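Local structure of conjugal transfer protein (Escherichia coli, 5I97) at residues D84-S94 with I106-R115. The protein is a VirB8-like inner-membrane component of the pKM101 type IV secretion system, probably helping to assemble the channel used in conjugal transfer. Sequence-based numbering, arbitrary orientation.
Sequences DSETTRVKINS and IRFTTVRRVR
Arg112 grips the carboxylate of Glu86 side-on with two nitrogens. Arg112 NE donates to Glu86 OE2 at 2.7 Å, nearly straight at 169°, and Arg112 NH2 donates to Glu86 OE1, also at 2.7 Å. Both oxygens lie near the guanidinium plane, but they are met from above the carboxylate plane, and the two planes are 63° apart. With CG anti to the backbone N (chi1 175°), the extended Arg112 chain runs past Thr88 OG1 to reach Glu86, two residues before its strand partner Thr88, on the same face, so the salt bridge is diagonal. Its NH1 forms a salt bridge with Asp121. With an alanine in place of Arg112, the Glu86 carboxylate would probably lose both bonds and Asp121 its ion-pair mate.

On the other face, the Arg89 guanidinium lies flat over Val111, whose CB sits 3.6 Å above its centre. Near the far end, Thr109 OG1 donates to a lone pair of Asn93 OD1 at 2.9 Å. Val90 and Ile92 pack beside Phe108, which stacks on Trp126, under helix 27-42.

All these side chains stand on the antiparallel hairpin of strands 86-98 and 103-114, part of the curved sheet of the NTF2-like periplasmic VirB8 domain. A classic beta bulge interrupts it: Arg107 O accepts from both Asn93 N (2.7 Å) and Ser94 N (3.2 Å). The face of Val90, Ile92 and Phe108 thus turns from apolar packing beside the helix to a salt bridge at Glu86 and Arg112, while the opposite face sets the Arg89 guanidinium against Val111.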
loop_
_atom_site.group_PDB
_atom_site.type_symbol
_atom_site.label_atom_id
_atom_site.label_comp_id
_atom_site.label_asym_id
_atom_site.label_seq_id
_atom_site.Cartn_x
_atom_site.Cartn_y
_atom_site.Cartn_z
ATOM N N ASP A 84 -6.048 -7.830 13.265
ATOM C CA ASP A 84 -5.575 -7.578 11.922
ATOM C C ASP A 84 -6.698 -7.738 10.913
ATOM O O ASP A 84 -6.450 -7.960 9.739
ATOM C CB ASP A 84 -4.429 -8.536 11.601
ATOM C CG ASP A 84 -3.748 -8.223 10.291
ATOM O OD1 ASP A 84 -3.860 -7.074 9.810
ATOM O OD2 ASP A 84 -3.121 -9.138 9.720
ATOM N N SER A 85 -7.943 -7.618 11.369
ATOM C CA SER A 85 -9.088 -7.801 10.488
ATOM C C SER A 85 -9.278 -6.655 9.509
ATOM O O SER A 85 -9.873 -6.834 8.452
ATOM C CB SER A 85 -10.374 -7.988 11.280
ATOM O OG SER A 85 -10.735 -6.813 11.965
ATOM N N GLU A 86 -8.844 -5.460 9.890
ATOM C CA GLU A 86 -9.092 -4.278 9.074
ATOM C C GLU A 86 -7.936 -3.319 9.229
ATOM O O GLU A 86 -7.101 -3.485 10.110
ATOM C CB GLU A 86 -10.402 -3.587 9.468
ATOM C CG GLU A 86 -10.335 -2.850 10.792
ATOM C CD GLU A 86 -11.623 -2.159 11.151
ATOM O OE1 GLU A 86 -12.617 -2.846 11.443
ATOM O OE2 GLU A 86 -11.660 -0.923 11.141
ATOM N N THR A 87 -7.876 -2.329 8.350
ATOM C CA THR A 87 -6.822 -1.332 8.410
ATOM C C THR A 87 -7.325 0.048 7.968
ATOM O O THR A 87 -8.253 0.151 7.169
ATOM C CB THR A 87 -5.644 -1.779 7.555
ATOM O OG1 THR A 87 -4.561 -0.865 7.721
ATOM C CG2 THR A 87 -6.041 -1.845 6.084
ATOM N N THR A 88 -6.716 1.107 8.492
ATOM C CA THR A 88 -7.057 2.467 8.077
ATOM C C THR A 88 -5.818 3.313 7.812
ATOM O O THR A 88 -4.972 3.459 8.685
ATOM C CB THR A 88 -7.932 3.183 9.109
ATOM O OG1 THR A 88 -9.238 2.593 9.114
ATOM C CG2 THR A 88 -8.087 4.647 8.731
ATOM N N ARG A 89 -5.695 3.812 6.582
ATOM C CA ARG A 89 -4.565 4.654 6.213
ATOM C C ARG A 89 -4.962 6.134 6.161
ATOM O O ARG A 89 -6.126 6.477 5.914
ATOM C CB ARG A 89 -3.950 4.203 4.880
ATOM C CG ARG A 89 -4.701 4.627 3.619
ATOM C CD ARG A 89 -3.987 4.068 2.387
ATOM N NE ARG A 89 -4.714 4.304 1.144
ATOM C CZ ARG A 89 -5.627 3.487 0.636
ATOM N NH1 ARG A 89 -5.928 2.352 1.259
ATOM N NH2 ARG A 89 -6.233 3.803 -0.503
ATOM N N VAL A 90 -3.978 6.995 6.396
ATOM C CA VAL A 90 -4.173 8.441 6.417
ATOM C C VAL A 90 -3.507 9.159 5.251
ATOM O O VAL A 90 -2.390 8.846 4.878
ATOM C CB VAL A 90 -3.608 9.066 7.732
ATOM C CG1 VAL A 90 -3.576 10.601 7.655
ATOM C CG2 VAL A 90 -4.374 8.583 8.950
ATOM N N LYS A 91 -4.234 10.109 4.676
ATOM C CA LYS A 91 -3.710 11.053 3.697
ATOM C C LYS A 91 -3.839 12.479 4.225
ATOM O O LYS A 91 -4.947 12.952 4.454
ATOM C CB LYS A 91 -4.454 10.918 2.364
ATOM C CG LYS A 91 -3.854 11.718 1.226
ATOM C CD LYS A 91 -2.370 11.469 1.049
ATOM C CE LYS A 91 -1.908 12.051 -0.270
ATOM N NZ LYS A 91 -2.275 13.488 -0.340
ATOM N N ILE A 92 -2.713 13.148 4.452
ATOM C CA ILE A 92 -2.738 14.556 4.842
ATOM C C ILE A 92 -3.026 15.426 3.622
ATOM O O ILE A 92 -2.321 15.337 2.624
ATOM C CB ILE A 92 -1.404 14.995 5.482
ATOM C CG1 ILE A 92 -1.057 14.100 6.677
ATOM C CG2 ILE A 92 -1.467 16.451 5.919
ATOM C CD1 ILE A 92 -2.003 14.224 7.846
ATOM N N ASN A 93 -4.033 16.284 3.708
ATOM C CA ASN A 93 -4.409 17.114 2.566
ATOM C C ASN A 93 -3.887 18.556 2.659
ATOM O O ASN A 93 -3.492 19.146 1.656
ATOM C CB ASN A 93 -5.929 17.132 2.401
ATOM C CG ASN A 93 -6.516 15.732 2.212
ATOM O OD1 ASN A 93 -7.457 15.344 2.904
ATOM N ND2 ASN A 93 -5.946 14.968 1.289
ATOM N N SER A 94 -3.920 19.132 3.859
ATOM C CA SER A 94 -3.421 20.489 4.056
ATOM C C SER A 94 -3.128 20.739 5.526
ATOM O O SER A 94 -3.762 20.142 6.399
ATOM C CB SER A 94 -4.422 21.527 3.529
ATOM O OG SER A 94 -5.620 21.522 4.282
ATOM N N ILE A 106 -5.389 20.706 10.566
ATOM C CA ILE A 106 -4.959 19.707 9.609
ATOM C C ILE A 106 -6.150 19.005 8.953
ATOM O O ILE A 106 -6.974 18.388 9.627
ATOM C CB ILE A 106 -4.034 18.679 10.279
ATOM C CG1 ILE A 106 -2.755 19.383 10.738
ATOM C CG2 ILE A 106 -3.725 17.527 9.340
ATOM C CD1 ILE A 106 -1.676 18.459 11.235
ATOM N N ARG A 107 -6.223 19.090 7.631
ATOM C CA ARG A 107 -7.265 18.399 6.891
ATOM C C ARG A 107 -6.723 17.116 6.307
ATOM O O ARG A 107 -5.715 17.118 5.600
ATOM C CB ARG A 107 -7.820 19.303 5.800
ATOM C CG ARG A 107 -8.615 20.444 6.368
ATOM C CD ARG A 107 -9.290 21.260 5.297
ATOM N NE ARG A 107 -10.238 22.207 5.882
ATOM C CZ ARG A 107 -9.902 23.318 6.530
ATOM N NH1 ARG A 107 -8.627 23.629 6.716
ATOM N NH2 ARG A 107 -10.852 24.107 7.014
ATOM N N PHE A 108 -7.410 16.017 6.595
ATOM C CA PHE A 108 -6.899 14.726 6.193
ATOM C C PHE A 108 -7.988 13.743 5.785
ATOM O O PHE A 108 -9.164 13.897 6.109
ATOM C CB PHE A 108 -6.036 14.142 7.330
ATOM C CG PHE A 108 -6.796 13.813 8.590
ATOM C CD1 PHE A 108 -7.172 14.810 9.471
ATOM C CD2 PHE A 108 -7.072 12.499 8.930
ATOM C CE1 PHE A 108 -7.854 14.506 10.624
ATOM C CE2 PHE A 108 -7.735 12.198 10.100
ATOM C CZ PHE A 108 -8.131 13.197 10.940
ATOM N N THR A 109 -7.558 12.715 5.075
ATOM C CA THR A 109 -8.451 11.718 4.535
ATOM C C THR A 109 -8.059 10.341 5.026
ATOM O O THR A 109 -6.885 9.983 5.016
ATOM C CB THR A 109 -8.442 11.743 3.005
ATOM O OG1 THR A 109 -9.024 12.971 2.566
ATOM C CG2 THR A 109 -9.258 10.585 2.436
ATOM N N THR A 110 -9.048 9.584 5.473
ATOM C CA THR A 110 -8.822 8.200 5.859
ATOM C C THR A 110 -9.465 7.252 4.851
ATOM O O THR A 110 -10.559 7.500 4.352
ATOM C CB THR A 110 -9.362 7.904 7.273
ATOM O OG1 THR A 110 -10.728 8.314 7.366
ATOM C CG2 THR A 110 -8.552 8.662 8.305
ATOM N N VAL A 111 -8.754 6.175 4.548
ATOM C CA VAL A 111 -9.291 5.104 3.718
ATOM C C VAL A 111 -9.258 3.812 4.519
ATOM O O VAL A 111 -8.192 3.279 4.816
ATOM C CB VAL A 111 -8.497 4.919 2.412
ATOM C CG1 VAL A 111 -9.014 3.707 1.646
ATOM C CG2 VAL A 111 -8.586 6.166 1.550
ATOM N N ARG A 112 -10.431 3.337 4.914
ATOM C CA ARG A 112 -10.510 2.110 5.702
ATOM C C ARG A 112 -10.661 0.894 4.799
ATOM O O ARG A 112 -11.390 0.933 3.803
ATOM C CB ARG A 112 -11.664 2.187 6.695
ATOM C CG ARG A 112 -11.922 0.926 7.480
ATOM C CD ARG A 112 -12.987 1.202 8.499
ATOM N NE ARG A 112 -13.306 0.018 9.273
ATOM C CZ ARG A 112 -14.352 -0.763 9.036
ATOM N NH1 ARG A 112 -15.172 -0.477 8.038
ATOM N NH2 ARG A 112 -14.567 -1.826 9.796
ATOM N N ARG A 113 -10.044 -0.212 5.186
ATOM C CA ARG A 113 -10.190 -1.415 4.400
ATOM C C ARG A 113 -10.442 -2.625 5.291
ATOM O O ARG A 113 -9.622 -2.974 6.139
ATOM C CB ARG A 113 -8.924 -1.632 3.569
ATOM C CG ARG A 113 -8.778 -3.015 2.977
ATOM C CD ARG A 113 -9.850 -3.253 1.927
ATOM N NE ARG A 113 -9.743 -4.573 1.319
ATOM C CZ ARG A 113 -9.100 -4.817 0.184
ATOM N NH1 ARG A 113 -8.470 -3.838 -0.444
ATOM N NH2 ARG A 113 -9.059 -6.048 -0.306
ATOM N N VAL A 114 -11.583 -3.264 5.079
ATOM C CA VAL A 114 -11.931 -4.484 5.791
ATOM C C VAL A 114 -11.353 -5.639 4.989
ATOM O O VAL A 114 -11.609 -5.739 3.799
ATOM C CB VAL A 114 -13.436 -4.626 5.943
ATOM C CG1 VAL A 114 -13.763 -5.743 6.910
ATOM C CG2 VAL A 114 -14.036 -3.312 6.423
ATOM N N ARG A 115 -10.553 -6.491 5.623
ATOM C CA ARG A 115 -9.845 -7.545 4.898
ATOM C C ARG A 115 -10.797 -8.565 4.263
ATOM O O ARG A 115 -10.455 -9.194 3.265
ATOM C CB ARG A 115 -8.851 -8.258 5.816
ATOM C CG ARG A 115 -7.707 -7.383 6.333
ATOM C CD ARG A 115 -6.499 -7.463 5.442
ATOM N NE ARG A 115 -5.489 -6.460 5.770
ATOM C CZ ARG A 115 -4.632 -6.568 6.779
ATOM N NH1 ARG A 115 -4.672 -7.636 7.562
ATOM N NH2 ARG A 115 -3.734 -5.614 7.008
HETATM O O HOH W 1 -6.250 22.762 6.991
#